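Manganese-containing pseudocatalase (PDB 2V8T) probably breaks down hydrogen peroxide to water and oxygen, as manganese catalases do, using a pair of manganese ions held in each subunit. Local coordinates at residues A[5-11]-A[265-271]; A[69-73]-A[184-188]; A[88-94]-A[272-278]; A[81-85]-A[120-124]; A[37-42]-A[133-139]. All blocks are in the same frame, centred on the assembly; numbering follows the deposited sequence. Where two conformers were deposited one is given.

How the interactions relate
Followed from the N terminus, the chain first meets interaction 1, in which 5-11 pairs with 265-271 and closes a loop of 253 residues; interactions 2, 4 and 5 all lie within that loop. Residues 37-42 next reach 133-139 (interaction 5), and that loop encloses interaction 4, between 81-85 and 120-124. Interaction 2 joins 69-73 to 184-188; it also encloses interaction 4 but crosses interaction 5, and the two touch through E70 and L40. Interaction 3, between 88-94 and 272-278, crosses all the others and continues directly from 265-271. Together they tie the dimanganese helix bundle to the N-terminal strand, the loops before helix 144-166 and the C-terminal tail.

Interaction 1. Residues A[5-11]-A[265-271]; sequences IDRLQIE and PPTGGPV. With SO4 (sulfate ion), chain G.
The carbonyl oxygen of T267 is gripped by two nitrogens of the R7 guanidinium, NE at 3.0 Å from T267 O and NH2 at 3.3 Å from it. This side-on grip reinforces a minimal antiparallel pairing of 7-8 with 269-270, resting on the L8-G269 pair, that joins the N-terminal arm to the C-terminal part of the chain. T267 O lies in the guanidinium plane, 1° out of it; NE approaches almost in line with the carbonyl bond, whereas NH2 sits above the carbonyl plane. The R7 side chain reaches this position by folding back at chi2 and chi3 (-78° and -75°), which lays one guanidinium face over the G269 carbonyl carbon.

L8 and G269 form the hydrogen-bonded pair, with L8 N to G269 O and G269 N to L8 O both at 2.8 Å. Glycine suits both places: G268 has positive phi and a CB there would run into L8 O, and one on G269 into E11 CA. Beside it, the CG of Q9 rests against the ring of P266, while Q9 NE2 bonds to Y180 OH and E69 OE2. D6 turns its carboxylate to Y60 and Y241 of the second subunit. A sulfate, probably from the crystallisation liquor, is held by T267 N and G268 N, and a water links D6 O (2.8 Å) to V271 N (3.0 Å).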
# COMPACT_ATOMS: atom_id res chain seq x y z
N ILE A 5 -7.75 17.47 27.84
CA ILE A 5 -7.11 17.77 29.12
C ILE A 5 -5.61 17.57 28.90
O ILE A 5 -5.18 16.53 28.40
CB ILE A 5 -7.60 16.80 30.21
CG1 ILE A 5 -9.10 16.94 30.42
CG2 ILE A 5 -6.84 17.00 31.51
CD1 ILE A 5 -9.72 15.74 31.15
N ASP A 6 -4.80 18.55 29.30
CA ASP A 6 -3.36 18.51 29.04
C ASP A 6 -2.62 17.71 30.14
O ASP A 6 -1.78 18.23 30.86
CB ASP A 6 -2.78 19.92 28.91
CG ASP A 6 -1.47 19.94 28.12
OD1 ASP A 6 -1.45 19.32 27.00
OD2 ASP A 6 -0.50 20.57 28.57
N ARG A 7 -2.95 16.42 30.18
CA ARG A 7 -2.40 15.47 31.13
C ARG A 7 -2.32 14.10 30.44
O ARG A 7 -3.28 13.72 29.76
CB ARG A 7 -3.30 15.29 32.36
CG ARG A 7 -3.44 16.53 33.22
CD ARG A 7 -2.24 16.79 34.12
NE ARG A 7 -2.23 15.84 35.26
CZ ARG A 7 -1.33 15.88 36.23
NH1 ARG A 7 -0.31 16.71 36.21
NH2 ARG A 7 -1.47 15.07 37.28
N LEU A 8 -1.25 13.37 30.68
CA LEU A 8 -1.20 11.96 30.30
C LEU A 8 -1.98 11.14 31.28
O LEU A 8 -2.14 11.52 32.46
CB LEU A 8 0.23 11.46 30.28
CG LEU A 8 1.14 12.13 29.26
CD1 LEU A 8 2.56 11.58 29.38
CD2 LEU A 8 0.59 11.98 27.84
N GLN A 9 -2.43 9.94 30.88
CA GLN A 9 -3.24 9.14 31.77
C GLN A 9 -2.47 8.64 32.97
O GLN A 9 -3.07 8.32 34.01
CB GLN A 9 -3.93 7.98 30.98
CG GLN A 9 -5.05 7.36 31.73
CD GLN A 9 -5.91 6.40 30.91
OE1 GLN A 9 -5.92 6.48 29.70
NE2 GLN A 9 -6.61 5.52 31.55
N ILE A 10 -1.13 8.50 32.87
CA ILE A 10 -0.22 8.28 33.99
C ILE A 10 0.98 9.18 33.77
O ILE A 10 1.29 9.55 32.64
CB ILE A 10 0.28 6.83 34.14
CG1 ILE A 10 0.93 6.30 32.89
CG2 ILE A 10 -0.82 5.91 34.69
CD1 ILE A 10 1.77 5.09 33.05
N GLU A 11 1.71 9.44 34.85
CA GLU A 11 3.02 10.04 34.71
C GLU A 11 4.00 9.00 34.14
O GLU A 11 3.86 7.80 34.36
CB GLU A 11 3.59 10.73 35.89
CG GLU A 11 4.25 9.79 36.81
CD GLU A 11 3.40 9.10 37.77
OE1 GLU A 11 2.18 9.11 37.56
OE2 GLU A 11 3.90 8.56 38.79
N PRO A 265 -12.28 11.31 34.34
CA PRO A 265 -10.96 10.77 34.06
C PRO A 265 -10.11 10.65 35.31
O PRO A 265 -10.37 11.34 36.29
CB PRO A 265 -10.37 11.85 33.14
CG PRO A 265 -11.01 13.14 33.66
CD PRO A 265 -12.39 12.75 34.01
N PRO A 266 -9.06 9.85 35.29
CA PRO A 266 -8.08 9.92 36.39
C PRO A 266 -7.34 11.22 36.35
O PRO A 266 -7.36 11.96 35.36
CB PRO A 266 -7.22 8.72 36.16
CG PRO A 266 -7.27 8.54 34.74
CD PRO A 266 -8.63 8.96 34.22
N THR A 267 -6.63 11.53 37.45
CA THR A 267 -5.82 12.74 37.51
C THR A 267 -4.61 12.69 36.62
O THR A 267 -4.16 13.70 36.07
CB THR A 267 -5.48 13.17 38.89
OG1 THR A 267 -4.85 14.46 38.90
CG2 THR A 267 -4.57 12.23 39.41
N GLY A 268 -4.04 11.51 36.42
CA GLY A 268 -2.95 11.31 35.48
C GLY A 268 -1.66 11.95 35.88
O GLY A 268 -1.33 12.05 37.06
N GLY A 269 -0.90 12.38 34.87
CA GLY A 269 0.42 12.94 35.07
C GLY A 269 0.72 14.00 34.02
O GLY A 269 -0.08 14.23 33.11
N PRO A 270 1.87 14.65 34.13
CA PRO A 270 2.23 15.71 33.18
C PRO A 270 2.45 15.14 31.77
O PRO A 270 2.97 14.05 31.59
CB PRO A 270 3.51 16.28 33.75
CG PRO A 270 3.53 15.90 35.12
CD PRO A 270 2.87 14.54 35.21
N VAL A 271 2.15 15.99 30.75
CA VAL A 271 2.59 15.71 29.44
C VAL A 271 4.11 15.82 29.34
O VAL A 271 4.79 16.38 30.23
CB VAL A 271 1.88 16.57 28.36
CG1 VAL A 271 0.39 16.31 28.39
CG2 VAL A 271 2.25 18.03 28.46
S SO4 G . -5.09 8.88 39.47
O1 SO4 G . -4.49 9.16 38.14
O2 SO4 G . -4.26 9.21 40.57
O3 SO4 G . -6.42 9.72 39.56
O4 SO4 G . -5.50 7.59 39.62
O HOH W 1 0.81 18.48 31.75

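Interaction 2. Residues A[69-73]-A[184-188]. With MN (manganese (II) ion), chain D; MN (manganese (II) ion), chain C.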
# COMPACT_ATOMS: atom_id res chain seq x y z
N GLU A 69 -11.32 6.75 25.80
CA GLU A 69 -10.14 6.38 26.55
C GLU A 69 -8.95 6.10 25.60
O GLU A 69 -7.81 6.48 25.89
CB GLU A 69 -10.38 5.14 27.44
CG GLU A 69 -9.13 4.84 28.23
CD GLU A 69 -9.20 3.77 29.30
OE1 GLU A 69 -10.27 3.15 29.52
OE2 GLU A 69 -8.11 3.52 29.90
N GLU A 70 -9.21 5.42 24.47
CA GLU A 70 -8.10 5.09 23.57
C GLU A 70 -7.45 6.32 22.98
O GLU A 70 -6.25 6.25 22.61
CB GLU A 70 -8.57 4.14 22.45
CG GLU A 70 -9.23 2.84 22.85
CD GLU A 70 -8.40 1.82 23.62
OE1 GLU A 70 -7.38 2.18 24.15
OE2 GLU A 70 -8.87 0.67 23.76
N LEU A 71 -8.12 7.47 22.91
CA LEU A 71 -7.44 8.71 22.50
C LEU A 71 -6.26 9.00 23.41
O LEU A 71 -5.18 9.42 22.97
CB LEU A 71 -8.41 9.91 22.52
CG LEU A 71 -9.46 9.94 21.42
CD1 LEU A 71 -10.55 10.97 21.78
CD2 LEU A 71 -8.82 10.30 20.09
N GLY A 72 -6.47 8.87 24.72
CA GLY A 72 -5.40 9.08 25.65
C GLY A 72 -4.33 8.03 25.58
O GLY A 72 -3.19 8.24 26.03
N HIS A 73 -4.65 6.84 25.04
CA HIS A 73 -3.64 5.82 24.87
C HIS A 73 -2.73 6.09 23.68
O HIS A 73 -1.52 5.85 23.79
CB HIS A 73 -4.25 4.43 24.80
CG HIS A 73 -4.93 4.02 26.03
ND1 HIS A 73 -5.45 2.74 26.17
CD2 HIS A 73 -5.19 4.72 27.18
CE1 HIS A 73 -6.01 2.72 27.38
NE2 HIS A 73 -5.87 3.89 28.01
N ARG A 184 -5.27 -1.60 31.59
CA ARG A 184 -6.41 -1.01 30.89
C ARG A 184 -6.98 -1.94 29.83
O ARG A 184 -8.20 -2.05 29.66
CB ARG A 184 -6.03 0.33 30.27
CG ARG A 184 -5.52 1.37 31.28
CD ARG A 184 -6.39 1.52 32.50
NE ARG A 184 -7.75 1.87 32.11
CZ ARG A 184 -8.83 1.62 32.83
NH1 ARG A 184 -8.76 1.07 34.03
NH2 ARG A 184 -10.02 1.95 32.33
N GLY A 185 -6.09 -2.67 29.12
CA GLY A 185 -6.58 -3.60 28.10
C GLY A 185 -7.28 -4.76 28.72
O GLY A 185 -8.20 -5.34 28.12
N GLY A 186 -6.90 -5.16 29.94
CA GLY A 186 -7.65 -6.15 30.66
C GLY A 186 -9.05 -5.69 30.97
O GLY A 186 -10.02 -6.47 30.86
N VAL A 187 -9.21 -4.42 31.36
CA VAL A 187 -10.53 -3.86 31.60
C VAL A 187 -11.35 -3.89 30.31
O VAL A 187 -12.51 -4.30 30.31
CB VAL A 187 -10.42 -2.42 32.14
CG1 VAL A 187 -11.76 -1.71 32.13
CG2 VAL A 187 -9.82 -2.48 33.56
N HIS A 188 -10.75 -3.45 29.18
CA HIS A 188 -11.53 -3.40 27.95
C HIS A 188 -11.94 -4.79 27.49
O HIS A 188 -13.07 -4.99 27.06
CB HIS A 188 -10.73 -2.68 26.86
CG HIS A 188 -10.44 -1.26 27.18
ND1 HIS A 188 -9.52 -0.56 26.45
CD2 HIS A 188 -10.93 -0.46 28.18
CE1 HIS A 188 -9.49 0.66 26.99
NE2 HIS A 188 -10.31 0.75 28.03
MN MN D . -8.12 -1.03 24.78
MN MN C . -5.60 1.11 24.69
O HOH W 2 -6.52 -0.30 23.49
O HOH W 3 -4.31 -0.28 25.88
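Helix segments 69-73 and 184-188 run nearly antiparallel, at 155°, with their axes 12.5 Å apart, so that long side chains and two manganese ions bridge the space between them. E69, extended with its CG anti to the backbone N (chi1 -178°), reaches across to two partners. R184 meets its carboxylate side-on in a salt bridge, NE 2.8 Å from E69 OE2 on the syn lone pair and NH2 3.1 Å from E69 OE1, with the two planes only 27° apart. H188 NE2 comes to E69 OE1 at 2.8 Å from above the carboxylate, the ring almost perpendicular to it. This second-shell bond probably steadies the ring rotation that presents H188 ND1 to one manganese at 2.2 Å. E70 bridges both ions, OE2 to that manganese and OE1 to the other, which H73 ND1 also binds. An alanine at E69 would probably leave the R184 guanidinium without its carboxylate mate and the H188 ring freer to turn at its metal. E36 from helix 36-49 and E155 from helix 144-166 complete the protein ligands of this dimanganese site in a ferritin-like four-helix bundle, while strand 232-235 packs against R184 and V187.

Interaction 3. Residues A[88-94]-A[272-278]; sequences NPGKDLE and FDAGHDA
H276 and E94 bury the most surface here, H276 being inserted against the 91-94 backbone and E94 reaching back over residues 277 and 278. The contact joins two irregular segments, a type II turn at N88-K91 in the loop after helix 57-85 and the tail between strand 269-270 and helix 288-299. H276 extends with its CG anti to the backbone N (chi1 -177°), which carries the ring past D92. There ND1 accepts from E94 N at 2.9 Å, nearly straight at 178° and close to the ring plane. An ND1 that accepts here agrees with a proton on NE2, which is bonded to the carbonyl of F285. The main chain of H276 is held as well, its N lying 2.8 Å from K91 O, so backbone and ring both dock on the same loop.

E94 places its CG between backbone N and carbonyl carbon (chi1 66°) and then runs straight, crossing the imidazole at about a right angle. Its OE1 takes the amide of A278 through the anti lone pair, at 2.8 Å from A278 N, and its OE2 makes a salt bridge with K87. A water donates to both E94 OE1 and D277 OD1, which probably eases the proximity of these two carboxylates.

At the turn, P89 CB touches the edge of the F272 ring. G275 has no space for a CB, which would strike N88 O and K91 O. D273 OD1 closes an Asx turn with G275 N, and the carboxylate also bonds to G52 and K53 of the second subunit, while D273 O accepts from G90 N at 2.9 Å.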
# COMPACT_ATOMS: atom_id res chain seq x y z
N ASN A 88 17.53 15.76 24.68
CA ASN A 88 17.62 16.67 25.82
C ASN A 88 16.26 16.89 26.48
O ASN A 88 15.78 18.01 26.53
CB ASN A 88 18.14 18.04 25.37
CG ASN A 88 19.45 17.96 24.71
OD1 ASN A 88 19.60 18.39 23.48
ND2 ASN A 88 20.42 17.48 25.38
N PRO A 89 15.62 15.82 26.97
CA PRO A 89 14.27 15.99 27.52
C PRO A 89 14.12 17.03 28.54
O PRO A 89 14.97 17.16 29.39
CB PRO A 89 13.94 14.61 28.08
CG PRO A 89 15.21 13.90 28.19
CD PRO A 89 16.10 14.44 27.13
N GLY A 90 13.07 17.88 28.39
CA GLY A 90 12.78 18.95 29.27
C GLY A 90 13.67 20.17 29.15
O GLY A 90 13.33 21.19 29.82
N LYS A 91 14.70 20.17 28.27
CA LYS A 91 15.74 21.26 28.20
C LYS A 91 15.54 22.11 26.97
O LYS A 91 15.61 21.57 25.83
CB LYS A 91 17.17 20.72 28.09
CG LYS A 91 18.29 21.73 27.77
CD LYS A 91 19.66 21.15 27.24
CE LYS A 91 20.87 21.98 27.47
NZ LYS A 91 21.71 21.38 28.51
N ASP A 92 15.26 23.41 27.18
CA ASP A 92 14.71 24.25 26.11
C ASP A 92 15.73 24.67 25.08
O ASP A 92 15.35 25.05 23.99
CB ASP A 92 14.09 25.54 26.73
CG ASP A 92 12.86 25.29 27.54
OD1 ASP A 92 12.22 24.24 27.41
OD2 ASP A 92 12.44 26.27 28.24
N LEU A 93 17.03 24.65 25.40
CA LEU A 93 18.03 25.24 24.50
C LEU A 93 19.34 24.51 24.65
O LEU A 93 19.92 24.53 25.74
CB LEU A 93 18.20 26.73 24.74
CG LEU A 93 19.26 27.43 23.84
CD1 LEU A 93 18.83 27.40 22.46
CD2 LEU A 93 19.53 28.82 24.46
N GLU A 94 19.82 23.90 23.58
CA GLU A 94 21.15 23.37 23.57
C GLU A 94 22.00 24.21 22.60
O GLU A 94 21.53 24.71 21.59
CB GLU A 94 21.28 21.91 23.24
CG GLU A 94 20.90 21.59 21.89
CD GLU A 94 21.22 20.08 21.45
OE1 GLU A 94 20.58 19.68 20.50
OE2 GLU A 94 22.07 19.44 22.06
N PHE A 272 4.66 15.25 28.27
CA PHE A 272 6.09 15.16 28.03
C PHE A 272 6.52 16.18 26.99
O PHE A 272 5.84 16.35 25.97
CB PHE A 272 6.43 13.75 27.54
CG PHE A 272 7.89 13.60 27.19
CD1 PHE A 272 8.85 13.62 28.16
CD2 PHE A 272 8.27 13.49 25.86
CE1 PHE A 272 10.21 13.56 27.81
CE2 PHE A 272 9.61 13.42 25.54
CZ PHE A 272 10.56 13.47 26.50
N ASP A 273 7.66 16.81 27.23
CA ASP A 273 8.26 17.75 26.28
C ASP A 273 9.71 17.31 26.06
O ASP A 273 10.55 17.34 26.97
CB ASP A 273 8.18 19.16 26.86
CG ASP A 273 8.73 20.25 25.95
OD1 ASP A 273 9.42 19.98 24.96
OD2 ASP A 273 8.43 21.44 26.26
N ALA A 274 10.01 16.92 24.82
CA ALA A 274 11.33 16.40 24.47
C ALA A 274 12.43 17.43 24.45
O ALA A 274 13.59 17.01 24.35
CB ALA A 274 11.27 15.71 23.09
N GLY A 275 12.10 18.72 24.55
CA GLY A 275 13.13 19.72 24.58
C GLY A 275 13.73 20.01 23.23
O GLY A 275 13.22 19.60 22.18
N HIS A 276 14.85 20.73 23.22
CA HIS A 276 15.49 21.13 21.98
C HIS A 276 16.39 20.01 21.46
O HIS A 276 17.18 19.45 22.21
CB HIS A 276 16.31 22.38 22.26
CG HIS A 276 16.99 22.99 21.08
ND1 HIS A 276 18.17 23.70 21.25
CD2 HIS A 276 16.67 23.00 19.75
CE1 HIS A 276 18.51 24.12 20.05
NE2 HIS A 276 17.64 23.71 19.12
N ASP A 277 16.31 19.74 20.16
CA ASP A 277 17.27 18.90 19.45
C ASP A 277 17.72 19.68 18.23
O ASP A 277 17.02 19.75 17.20
CB ASP A 277 16.65 17.53 19.09
CG ASP A 277 17.62 16.55 18.46
OD1 ASP A 277 18.59 17.03 17.81
OD2 ASP A 277 17.37 15.32 18.58
N ALA A 278 18.83 20.40 18.37
CA ALA A 278 19.29 21.30 17.32
C ALA A 278 19.56 20.58 16.00
O ALA A 278 19.27 21.11 14.93
CB ALA A 278 20.55 22.05 17.77
O HOH W 4 15.80 16.95 22.81
O HOH W 5 8.93 24.34 27.04
O HOH W 6 11.21 22.51 25.62
O HOH W 7 21.07 17.96 18.48

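Interaction 4. Residues A[81-85]-A[120-124]; sequences INSLL and GANSL
N82 and S123 meet through an amide oxygen directed at a backbone N-H: N82 OD1 accepts from S123 N at 2.8 Å. The donor lies in the carbonyl plane of the asparagine and the C=O...N angle is 158°, so it approaches close to the end of the oxygen rather than from above the amide. N82 has its CG anti to its own carbonyl carbon (chi1 -70°), and this swings the amide off the helix toward the facing loop. The same oxygen lies 3.4 Å from N122 CA, so it is seated against the chain just before its donor. The other end of the amide, ND2, bonds to N49 of the second subunit, as does S123 OG. Bonds at both ends should hold the amide against rotation.

I81 and L85, one helical turn apart, pack their carbons on the loop. I81 sends its CG2 branch to S123 CB at 3.8 Å. L85 lays CD1 against the backbone of N122, 3.6 Å from N122 C, and brings its CB to A121 O. A water donates to both A121 O and N82 O, 2.8 Å from A121 O and 2.9 Å from N82 O. The arrangement is that of a helix C-terminal end, here of 57-85 in the dimanganese bundle, with the long connection to helix 144-166 bonded alongside it at the subunit interface.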
# COMPACT_ATOMS: atom_id res chain seq x y z
N ILE A 81 7.36 6.88 23.13
CA ILE A 81 8.27 6.94 21.98
C ILE A 81 9.07 8.22 21.99
O ILE A 81 10.30 8.21 21.81
CB ILE A 81 7.46 6.74 20.68
CG1 ILE A 81 6.92 5.32 20.62
CG2 ILE A 81 8.29 7.10 19.47
CD1 ILE A 81 5.77 5.14 19.65
N ASN A 82 8.41 9.35 22.21
CA ASN A 82 9.09 10.62 22.22
C ASN A 82 10.14 10.68 23.32
O ASN A 82 11.21 11.28 23.15
CB ASN A 82 8.11 11.77 22.31
CG ASN A 82 7.31 11.92 21.04
OD1 ASN A 82 7.77 11.54 19.96
ND2 ASN A 82 6.10 12.53 21.15
N SER A 83 9.83 10.11 24.48
CA SER A 83 10.77 10.04 25.58
C SER A 83 12.02 9.28 25.18
O SER A 83 13.14 9.68 25.53
CB SER A 83 10.12 9.38 26.80
OG SER A 83 9.09 10.15 27.37
N LEU A 84 11.84 8.15 24.49
CA LEU A 84 12.95 7.33 24.03
C LEU A 84 13.76 8.00 22.93
O LEU A 84 14.94 7.66 22.75
CB LEU A 84 12.42 5.96 23.58
CG LEU A 84 11.81 5.12 24.70
CD1 LEU A 84 10.93 4.00 24.08
CD2 LEU A 84 12.90 4.53 25.59
N LEU A 85 13.17 8.92 22.17
CA LEU A 85 13.86 9.59 21.08
C LEU A 85 14.46 10.94 21.48
O LEU A 85 15.22 11.52 20.71
CB LEU A 85 12.90 9.81 19.91
CG LEU A 85 12.44 8.52 19.21
CD1 LEU A 85 11.36 8.84 18.21
CD2 LEU A 85 13.61 7.81 18.54
N GLY A 120 11.31 14.75 13.51
CA GLY A 120 12.38 15.45 14.17
C GLY A 120 12.75 14.72 15.47
O GLY A 120 12.58 15.24 16.56
N ALA A 121 13.21 13.46 15.30
CA ALA A 121 13.39 12.55 16.45
C ALA A 121 12.07 12.49 17.25
O ALA A 121 12.05 12.75 18.45
CB ALA A 121 14.58 12.89 17.30
N ASN A 122 10.98 12.12 16.57
CA ASN A 122 9.67 12.04 17.22
C ASN A 122 8.86 10.89 16.61
O ASN A 122 9.20 10.32 15.58
CB ASN A 122 8.93 13.38 17.18
CG ASN A 122 8.72 13.99 15.82
OD1 ASN A 122 8.07 13.31 14.89
ND2 ASN A 122 9.19 15.14 15.57
N SER A 123 7.75 10.60 17.31
CA SER A 123 6.86 9.53 16.91
C SER A 123 6.26 9.78 15.54
O SER A 123 6.11 10.92 15.08
CB SER A 123 5.71 9.37 17.93
OG SER A 123 4.71 10.35 17.83
N LEU A 124 5.93 8.66 14.87
CA LEU A 124 5.32 8.65 13.56
C LEU A 124 4.13 7.70 13.58
O LEU A 124 3.96 6.89 14.49
CB LEU A 124 6.34 8.25 12.47
CG LEU A 124 7.55 9.21 12.36
CD1 LEU A 124 8.61 8.56 11.47
CD2 LEU A 124 7.15 10.57 11.82
O HOH W 8 11.02 13.26 21.01

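Interaction 5. Residues A[37-42]-A[133-139]; sequences MSTLMN and WNGEYVF
Helix 36-49, which begins with the manganese ligand E36, is flanked by the loop leading toward helix 144-166, and the indole of W133 stands against it. W133 has CG anti to its backbone N (chi1 -172°), which sends the indole toward the helix. M37 CB lies over one face of the indole, 3.6 Å from the centroid of the five-membered ring and 18° off its normal, a CH-pi contact; farther above the same ring, M37 SD makes a distant Met-aromatic contact. At the edge of the indole, W133 NE1 donates to S38 OG at 2.9 Å, and the oxygen, near the ring plane, also bonds to R33 O. M41 comes against the six-membered ring, its CG 3.7 Å from W133 CH2, and its CB packs on V138 CG2. An alanine in place of W133 would probably open a gap beside M37 and M41 and leave S38 OG without its indole donor.

Next along, N134 OD1 accepts from E136 N in an Asx turn that opens the 3-10 segment 135-137, and N42 of the ferritin-like bundle secures the chain that leaves it. The N42 amide bonds at both ends, OD1 accepting from F139 N at 2.8 Å and ND2 donating to Y137 O at 3.0 Å. ND2 also donates to S38 O, reaching it from the face opposite to N42 N and holding the flat group between helix and loop.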
# COMPACT_ATOMS: atom_id res chain seq x y z
N MET A 37 -3.64 3.03 17.80
CA MET A 37 -4.40 3.63 16.70
C MET A 37 -5.54 2.73 16.26
O MET A 37 -6.60 3.21 15.87
CB MET A 37 -3.52 3.95 15.50
CG MET A 37 -2.64 5.11 15.64
SD MET A 37 -3.57 6.69 15.51
CE MET A 37 -3.97 6.74 13.76
N SER A 38 -5.29 1.42 16.22
CA SER A 38 -6.31 0.49 15.78
C SER A 38 -7.44 0.37 16.78
O SER A 38 -8.61 0.39 16.36
CB SER A 38 -5.73 -0.87 15.48
OG SER A 38 -4.92 -0.75 14.33
N THR A 39 -7.16 0.19 18.05
CA THR A 39 -8.28 0.12 19.01
C THR A 39 -9.05 1.43 19.02
O THR A 39 -10.29 1.43 18.93
CB THR A 39 -7.79 -0.35 20.37
OG1 THR A 39 -6.74 0.53 20.75
CG2 THR A 39 -7.32 -1.79 20.33
N LEU A 40 -8.34 2.56 19.04
CA LEU A 40 -8.99 3.86 18.94
C LEU A 40 -9.92 3.91 17.76
O LEU A 40 -11.11 4.28 17.89
CB LEU A 40 -7.93 4.95 18.81
CG LEU A 40 -8.47 6.32 18.43
CD1 LEU A 40 -9.44 6.86 19.45
CD2 LEU A 40 -7.29 7.28 18.20
N MET A 41 -9.40 3.67 16.54
CA MET A 41 -10.20 3.97 15.37
C MET A 41 -11.31 2.94 15.16
O MET A 41 -12.38 3.29 14.64
CB MET A 41 -9.27 4.07 14.16
CG MET A 41 -8.33 5.30 14.22
SD MET A 41 -9.22 6.84 13.77
CE MET A 41 -8.23 8.15 14.53
N ASN A 42 -11.08 1.68 15.56
CA ASN A 42 -12.16 0.72 15.55
C ASN A 42 -13.35 1.23 16.39
O ASN A 42 -14.48 1.25 15.93
CB ASN A 42 -11.70 -0.65 16.11
CG ASN A 42 -11.15 -1.51 14.98
OD1 ASN A 42 -11.92 -2.16 14.31
ND2 ASN A 42 -9.84 -1.48 14.75
N TRP A 133 0.24 3.17 9.56
CA TRP A 133 -1.08 2.70 9.95
C TRP A 133 -2.06 2.92 8.80
O TRP A 133 -1.96 3.91 8.08
CB TRP A 133 -1.55 3.49 11.19
CG TRP A 133 -2.82 2.96 11.79
CD1 TRP A 133 -2.91 1.95 12.70
CD2 TRP A 133 -4.17 3.34 11.48
NE1 TRP A 133 -4.22 1.68 12.98
CE2 TRP A 133 -5.02 2.51 12.24
CE3 TRP A 133 -4.74 4.29 10.63
CZ2 TRP A 133 -6.39 2.59 12.18
CZ3 TRP A 133 -6.12 4.41 10.56
CH2 TRP A 133 -6.93 3.55 11.32
N ASN A 134 -3.02 2.01 8.62
CA ASN A 134 -3.94 2.12 7.54
C ASN A 134 -5.36 1.83 7.99
O ASN A 134 -5.62 1.03 8.88
CB ASN A 134 -3.61 1.61 6.22
CG ASN A 134 -3.89 0.19 6.16
OD1 ASN A 134 -5.02 -0.20 5.96
ND2 ASN A 134 -2.90 -0.64 6.36
N GLY A 135 -6.31 2.50 7.32
CA GLY A 135 -7.71 2.37 7.66
C GLY A 135 -8.33 1.04 7.50
O GLY A 135 -9.42 0.79 8.03
N GLU A 136 -7.68 0.11 6.79
CA GLU A 136 -8.19 -1.24 6.70
C GLU A 136 -7.94 -2.05 7.98
O GLU A 136 -8.39 -3.17 8.11
CB GLU A 136 -7.71 -1.95 5.48
CG GLU A 136 -9.05 -2.85 5.16
CD GLU A 136 -8.92 -3.61 3.90
OE1 GLU A 136 -9.78 -4.30 3.50
OE2 GLU A 136 -7.86 -3.49 3.20
N TYR A 137 -7.26 -1.45 8.94
CA TYR A 137 -7.14 -2.01 10.30
C TYR A 137 -8.43 -1.83 11.10
O TYR A 137 -8.51 -2.36 12.22
CB TYR A 137 -5.97 -1.43 11.04
CG TYR A 137 -4.59 -1.72 10.47
CD1 TYR A 137 -4.27 -2.80 9.69
CD2 TYR A 137 -3.54 -0.89 10.83
CE1 TYR A 137 -2.94 -3.02 9.29
CE2 TYR A 137 -2.24 -1.08 10.48
CZ TYR A 137 -1.94 -2.12 9.70
OH TYR A 137 -0.62 -2.34 9.29
N VAL A 138 -9.41 -1.08 10.55
CA VAL A 138 -10.71 -0.84 11.21
C VAL A 138 -11.73 -1.84 10.68
O VAL A 138 -11.84 -2.03 9.47
CB VAL A 138 -11.14 0.60 11.00
CG1 VAL A 138 -12.58 0.85 11.43
CG2 VAL A 138 -10.18 1.54 11.75
N PHE A 139 -12.49 -2.39 11.61
CA PHE A 139 -13.62 -3.29 11.33
C PHE A 139 -14.87 -2.61 11.90
O PHE A 139 -14.99 -2.42 13.11
CB PHE A 139 -13.38 -4.64 12.04
CG PHE A 139 -14.47 -5.62 11.76
CD1 PHE A 139 -14.45 -6.35 10.59
CD2 PHE A 139 -15.51 -5.86 12.66
CE1 PHE A 139 -15.46 -7.27 10.30
CE2 PHE A 139 -16.49 -6.76 12.40
CZ PHE A 139 -16.46 -7.48 11.23